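Long-range contacts in ulvan Lyase-PL25 (Pseudoalteromonas sp. PLSV, PDB 5UAM), which degrades ulvan, the main cell-wall polysaccharide of green seaweeds of the order Ulvales, acting as a polysaccharide lyase of family PL25: residues D23-F29 against T451-L457; A385-W389 against E401-L406. All blocks are in the same frame, centred on the assembly; numbering follows the deposited sequence. Where two conformers were deposited one is given.

Contact 1 of 2, residues D23-F29 against T451-L457; sequences DRQVGYF and TRSLVDL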
loop_
_atom_site.group_PDB
_atom_site.type_symbol
_atom_site.label_atom_id
_atom_site.label_comp_id
_atom_site.label_asym_id
_atom_site.label_seq_id
_atom_site.Cartn_x
_atom_site.Cartn_y
_atom_site.Cartn_z
ATOM N N ASP A 23 5.078 21.863 -29.392
ATOM C CA ASP A 23 4.660 20.959 -28.324
ATOM C C ASP A 23 5.150 19.556 -28.638
ATOM O O ASP A 23 5.469 19.236 -29.785
ATOM C CB ASP A 23 3.132 20.957 -28.193
ATOM C CG ASP A 23 2.648 20.334 -26.893
ATOM O OD1 ASP A 23 3.439 20.229 -25.934
ATOM O OD2 ASP A 23 1.461 19.955 -26.844
ATOM N N ARG A 24 5.229 18.733 -27.602
ATOM C CA ARG A 24 5.530 17.318 -27.742
ATOM C C ARG A 24 4.893 16.582 -26.577
ATOM O O ARG A 24 4.579 17.171 -25.539
ATOM C CB ARG A 24 7.042 17.049 -27.801
ATOM C CG ARG A 24 7.816 17.458 -26.566
ATOM C CD ARG A 24 9.325 17.468 -26.817
ATOM N NE ARG A 24 10.038 18.179 -25.750
ATOM C CZ ARG A 24 10.426 17.635 -24.601
ATOM N NH1 ARG A 24 10.201 16.353 -24.347
ATOM N NH2 ARG A 24 11.051 18.378 -23.696
ATOM N N GLN A 25 4.702 15.281 -26.764
ATOM C CA GLN A 25 4.154 14.420 -25.727
ATOM C C GLN A 25 5.295 13.898 -24.869
ATOM O O GLN A 25 6.333 13.474 -25.399
ATOM C CB GLN A 25 3.424 13.235 -26.356
ATOM C CG GLN A 25 2.135 13.578 -27.075
ATOM C CD GLN A 25 1.028 14.024 -26.121
ATOM O OE1 GLN A 25 0.592 13.292 -25.202
ATOM N NE2 GLN A 25 0.560 15.238 -26.341
ATOM N N VAL A 26 5.114 13.956 -23.558
ATOM C CA VAL A 26 6.067 13.383 -22.618
ATOM C C VAL A 26 5.395 12.234 -21.873
ATOM O O VAL A 26 4.168 12.123 -21.804
ATOM C CB VAL A 26 6.662 14.437 -21.652
ATOM C CG1 VAL A 26 7.478 15.462 -22.432
ATOM C CG2 VAL A 26 5.585 15.124 -20.855
ATOM N N GLY A 27 6.221 11.367 -21.281
ATOM C CA GLY A 27 5.692 10.178 -20.625
ATOM C C GLY A 27 5.121 10.399 -19.242
ATOM O O GLY A 27 4.408 9.530 -18.719
ATOM N N TYR A 28 5.430 11.534 -18.621
ATOM C CA TYR A 28 5.037 11.833 -17.263
ATOM C C TYR A 28 3.917 12.869 -17.266
ATOM O O TYR A 28 3.842 13.715 -18.162
ATOM C CB TYR A 28 6.247 12.303 -16.440
ATOM C CG TYR A 28 7.025 13.429 -17.076
ATOM C CD1 TYR A 28 7.986 13.180 -18.031
ATOM C CD2 TYR A 28 6.808 14.745 -16.700
ATOM C CE1 TYR A 28 8.701 14.224 -18.619
ATOM C CE2 TYR A 28 7.509 15.779 -17.265
ATOM C CZ TYR A 28 8.466 15.520 -18.224
ATOM O OH TYR A 28 9.202 16.529 -18.836
ATOM N N PHE A 29 3.049 12.784 -16.261
ATOM C CA PHE A 29 1.909 13.681 -16.143
ATOM C C PHE A 29 2.101 14.759 -15.085
ATOM O O PHE A 29 1.288 15.681 -15.020
ATOM C CB PHE A 29 0.617 12.895 -15.861
ATOM C CG PHE A 29 0.595 12.210 -14.514
ATOM C CD1 PHE A 29 0.184 12.888 -13.379
ATOM C CD2 PHE A 29 0.964 10.883 -14.393
ATOM C CE1 PHE A 29 0.182 12.271 -12.150
ATOM C CE2 PHE A 29 0.953 10.250 -13.157
ATOM C CZ PHE A 29 0.571 10.955 -12.031
ATOM N N THR A 451 0.846 9.284 -22.178
ATOM C CA THR A 451 1.579 10.529 -22.360
ATOM C C THR A 451 0.711 11.753 -22.086
ATOM O O THR A 451 -0.527 11.695 -22.039
ATOM C CB THR A 451 2.179 10.623 -23.761
ATOM O OG1 THR A 451 1.152 10.677 -24.758
ATOM C CG2 THR A 451 3.096 9.414 -24.053
ATOM N N ARG A 452 1.399 12.873 -21.887
ATOM C CA ARG A 452 0.764 14.167 -21.673
ATOM C C ARG A 452 1.471 15.226 -22.513
ATOM O O ARG A 452 2.690 15.183 -22.688
ATOM C CB ARG A 452 0.848 14.575 -20.208
ATOM C CG ARG A 452 0.158 15.899 -19.909
ATOM C CD ARG A 452 -0.012 16.155 -18.403
ATOM N NE ARG A 452 -0.944 17.268 -18.201
ATOM C CZ ARG A 452 -1.425 17.650 -17.017
ATOM N NH1 ARG A 452 -1.013 17.063 -15.905
ATOM N NH2 ARG A 452 -2.326 18.606 -16.956
ATOM N N SER A 453 0.704 16.177 -23.035
ATOM C CA SER A 453 1.284 17.321 -23.723
ATOM C C SER A 453 2.165 18.099 -22.762
ATOM O O SER A 453 1.738 18.465 -21.667
ATOM C CB SER A 453 0.158 18.223 -24.221
ATOM O OG SER A 453 0.595 19.549 -24.419
ATOM N N LEU A 454 3.385 18.414 -23.199
ATOM C CA LEU A 454 4.287 19.171 -22.339
ATOM C C LEU A 454 3.771 20.589 -22.105
ATOM O O LEU A 454 3.870 21.110 -20.988
ATOM C CB LEU A 454 5.682 19.210 -22.959
ATOM C CG LEU A 454 6.760 19.897 -22.121
ATOM C CD1 LEU A 454 6.855 19.300 -20.730
ATOM C CD2 LEU A 454 8.096 19.806 -22.860
ATOM N N VAL A 455 3.197 21.213 -23.130
ATOM C CA VAL A 455 2.605 22.542 -22.964
ATOM C C VAL A 455 1.508 22.493 -21.906
ATOM O O VAL A 455 1.406 23.372 -21.042
ATOM C CB VAL A 455 2.060 23.047 -24.306
ATOM C CG1 VAL A 455 1.185 24.288 -24.108
ATOM C CG2 VAL A 455 3.216 23.374 -25.250
ATOM N N ASP A 456 0.651 21.476 -21.988
ATOM C CA ASP A 456 -0.427 21.316 -21.018
ATOM C C ASP A 456 0.122 21.125 -19.617
ATOM O O ASP A 456 -0.385 21.718 -18.655
ATOM C CB ASP A 456 -1.275 20.112 -21.414
ATOM C CG ASP A 456 -2.468 19.917 -20.507
ATOM O OD1 ASP A 456 -3.308 20.837 -20.454
ATOM O OD2 ASP A 456 -2.576 18.853 -19.878
ATOM N N LEU A 457 1.144 20.285 -19.482
ATOM C CA LEU A 457 1.703 19.989 -18.166
ATOM C C LEU A 457 2.284 21.251 -17.554
ATOM O O LEU A 457 2.008 21.577 -16.397
ATOM C CB LEU A 457 2.775 18.899 -18.293
ATOM C CG LEU A 457 3.441 18.344 -17.017
ATOM C CD1 LEU A 457 3.948 16.931 -17.252
ATOM C CD2 LEU A 457 4.597 19.227 -16.546
#

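Contact 2 of 2, residues A385-W389 against E401-L406; sequences AVLSW and EDKTVL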
loop_
_atom_site.group_PDB
_atom_site.type_symbol
_atom_site.label_atom_id
_atom_site.label_comp_id
_atom_site.label_asym_id
_atom_site.label_seq_id
_atom_site.Cartn_x
_atom_site.Cartn_y
_atom_site.Cartn_z
ATOM N N ALA A 385 16.599 1.912 -13.420
ATOM C CA ALA A 385 15.329 1.458 -12.882
ATOM C C ALA A 385 14.539 0.751 -13.973
ATOM O O ALA A 385 14.427 1.263 -15.088
ATOM C CB ALA A 385 14.542 2.676 -12.399
ATOM N N VAL A 386 13.987 -0.416 -13.653
ATOM C CA VAL A 386 13.220 -1.206 -14.612
ATOM C C VAL A 386 11.849 -1.489 -14.013
ATOM O O VAL A 386 11.734 -1.785 -12.814
ATOM C CB VAL A 386 13.936 -2.533 -14.963
ATOM C CG1 VAL A 386 13.179 -3.258 -16.060
ATOM C CG2 VAL A 386 15.401 -2.290 -15.366
ATOM N N LEU A 387 10.805 -1.394 -14.836
ATOM C CA LEU A 387 9.456 -1.832 -14.478
ATOM C C LEU A 387 8.997 -2.759 -15.595
ATOM O O LEU A 387 8.859 -2.320 -16.747
ATOM C CB LEU A 387 8.491 -0.647 -14.320
ATOM C CG LEU A 387 7.065 -1.005 -13.907
ATOM C CD1 LEU A 387 7.054 -1.570 -12.510
ATOM C CD2 LEU A 387 6.195 0.213 -13.941
ATOM N N SER A 388 8.808 -4.045 -15.287
ATOM C CA SER A 388 8.507 -5.006 -16.333
ATOM C C SER A 388 7.539 -6.066 -15.820
ATOM O O SER A 388 7.387 -6.268 -14.616
ATOM C CB SER A 388 9.771 -5.655 -16.877
ATOM O OG SER A 388 10.452 -6.357 -15.851
ATOM N N TRP A 389 6.883 -6.713 -16.775
ATOM C CA TRP A 389 5.956 -7.799 -16.488
ATOM C C TRP A 389 6.711 -9.116 -16.364
ATOM O O TRP A 389 7.585 -9.429 -17.178
ATOM C CB TRP A 389 4.948 -7.931 -17.626
ATOM C CG TRP A 389 3.923 -6.818 -17.681
ATOM C CD1 TRP A 389 3.944 -5.729 -18.488
ATOM C CD2 TRP A 389 2.744 -6.696 -16.872
ATOM N NE1 TRP A 389 2.842 -4.933 -18.240
ATOM C CE2 TRP A 389 2.085 -5.517 -17.266
ATOM C CE3 TRP A 389 2.171 -7.489 -15.882
ATOM C CZ2 TRP A 389 0.883 -5.103 -16.691
ATOM C CZ3 TRP A 389 0.970 -7.074 -15.308
ATOM C CH2 TRP A 389 0.346 -5.892 -15.721
ATOM N N GLU A 401 10.417 -13.008 -17.623
ATOM C CA GLU A 401 10.184 -11.601 -17.918
ATOM C C GLU A 401 9.596 -11.448 -19.320
ATOM O O GLU A 401 10.056 -12.088 -20.274
ATOM C CB GLU A 401 11.495 -10.823 -17.802
ATOM C CG GLU A 401 11.326 -9.307 -17.846
ATOM C CD GLU A 401 12.622 -8.559 -17.588
ATOM O OE1 GLU A 401 13.681 -9.039 -18.041
ATOM O OE2 GLU A 401 12.582 -7.479 -16.952
ATOM N N ASP A 402 8.567 -10.618 -19.432
ATOM C CA ASP A 402 7.959 -10.258 -20.709
ATOM C C ASP A 402 8.239 -8.776 -20.975
ATOM O O ASP A 402 9.409 -8.384 -20.938
ATOM C CB ASP A 402 6.489 -10.677 -20.716
ATOM C CG ASP A 402 5.870 -10.589 -22.104
ATOM O OD1 ASP A 402 6.632 -10.514 -23.091
ATOM O OD2 ASP A 402 4.624 -10.586 -22.208
ATOM N N LYS A 403 7.242 -7.947 -21.246
ATOM C CA LYS A 403 7.504 -6.599 -21.723
ATOM C C LYS A 403 7.990 -5.693 -20.595
ATOM O O LYS A 403 7.506 -5.758 -19.460
ATOM C CB LYS A 403 6.242 -5.998 -22.349
ATOM C CG LYS A 403 5.711 -6.741 -23.568
ATOM C CD LYS A 403 4.829 -5.827 -24.422
ATOM C CE LYS A 403 4.163 -6.566 -25.581
ATOM N NZ LYS A 403 2.762 -6.969 -25.252
ATOM N N THR A 404 8.942 -4.829 -20.925
ATOM C CA THR A 404 9.302 -3.703 -20.077
ATOM C C THR A 404 8.401 -2.519 -20.415
ATOM O O THR A 404 8.278 -2.137 -21.577
ATOM C CB THR A 404 10.775 -3.325 -20.278
ATOM O OG1 THR A 404 11.617 -4.389 -19.796
ATOM C CG2 THR A 404 11.121 -2.046 -19.525
ATOM N N VAL A 405 7.779 -1.939 -19.385
ATOM C CA VAL A 405 6.827 -0.853 -19.552
ATOM C C VAL A 405 7.491 0.504 -19.329
ATOM O O VAL A 405 7.059 1.519 -19.881
ATOM C CB VAL A 405 5.673 -1.075 -18.554
ATOM C CG1 VAL A 405 4.687 0.043 -18.595
ATOM C CG2 VAL A 405 4.976 -2.407 -18.843
ATOM N N LEU A 406 8.524 0.539 -18.496
ATOM C CA LEU A 406 9.237 1.783 -18.239
ATOM C C LEU A 406 10.640 1.445 -17.765
ATOM O O LEU A 406 10.820 0.519 -16.972
ATOM C CB LEU A 406 8.510 2.630 -17.170
ATOM C CG LEU A 406 8.865 4.108 -17.145
ATOM C CD1 LEU A 406 8.359 4.809 -18.374
ATOM C CD2 LEU A 406 8.290 4.755 -15.898
#

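Contact 1 of 2, residues D23-F29 against T451-L457
This is a contact between chain termini, a two-stranded antiparallel sheet running straight into a short helix at the periphery of the beta-propeller. It lies next to the "Velcro" closure, where N-terminal strand 30-33 pairs with C-terminal strand 439-444 in a four-stranded blade, but is separate from that blade's sheet. Val26 and Arg452 form the hydrogen-bonded pair, with Val26 N to Arg452 O and Arg452 N to Val26 O both 2.9 Å; Gln25 and Ser453 follow as a non-hydrogen-bonded pair. The side chain of Gln25 adds a hydrogen bond of its own, its OE1 accepting from Thr451 OG1 at 2.7 Å. Leu454 N donates to Arg24 O (2.9 Å), so backbone hydrogen bonding carries on into the first residue of the helix. Ser453 is the N-cap, its OG accepting from Asp456 N (3.1 Å) while donating to Asp23 OD2 (2.6 Å); Asp23 OD1 takes Val455 N at 3.0 Å. On the face carrying Val26 and Arg452, Leu454 CB lies 4.2 Å from Val26 CG1 and Leu457 CD1 3.6 Å from Tyr28 CD2. Arg452 gives NH1 to Phe29 O (2.8 Å), forms a salt bridge from NE to Asp456 OD2 (2.8 Å), and hydrogen-bonds through NH2 to Gly78 O on strand 75-81 of the adjoining blade. The chemistry implies a joint combining polar bonds with apolar packing, in which Asp23's carboxylate satisfies Val455 N at the helix start.

Contact 2 of 2, residues A385-W389 against E401-L406
Trp389 lays its indole beside Val405, with NE1 and CD1 of Trp389 at 3.4 and 3.5 Å from Val405 CG2. Val405 is the first residue of a classic beta bulge in an antiparallel hairpin. The hairpin joins strands 384-392 and 400-408, the last two of a four-stranded propeller blade. In regular pairing one residue faces one; here Val405 and Leu406 both face Leu387. The carbonyl of Leu387 therefore receives two amides, Val405 N at 2.9 Å and, more weakly, Leu406 N at 3.4 Å, while Leu387 N donates to Leu406 O at 2.9 Å. Val405 has the phi/psi of -97/-29° expected at the first position of such a bulge, and the extra residue turns its side chain toward the partner strand, where it meets Trp389. Past the bulge the register has shifted by one: Ser388 pairs with Thr404, their CA atoms just 4.0 Å apart, and Trp389 N donates to Lys403 O (2.9 Å).

The two faces differ in character. Leu387 and Leu406, with CB atoms 4.3 Å apart, pack on the next blade, where Phe413 and Val430 touch both. Ser388 and Thr404 lie on the other face, where Tyr379 of strand 373-381 also bonds Glu401. Lys403 instead extends away from the hairpin to a salt bridge with Glu447. On the Ser388 face the strands are tied by a side-chain hydrogen bond, Ser388 OG to Glu401 OE2 at 2.6 Å.

How the contacts relate
The two contacts illustrate separate ways of joining strands in a propeller: contact 1 brings together segments 422 residues apart, whereas contact 2 closes a local hairpin within that interval. Their centres lie about 22 Å apart and their nearest atoms about 6 Å. Strand 439-444 links them indirectly: Phe29 of contact 1 bonds the backbone of Met441, and Leu387 and Val405 of contact 2 pack on Val444. Contact 1 is the more peripheral: its centre lies about 28 Å from the centre of the chain, against about 20 Å for contact 2. Both lie away from the catalytic His99 and Tyr164 and the zinc site; the Leu387 side chain is about 11 Å from a bound potassium ion.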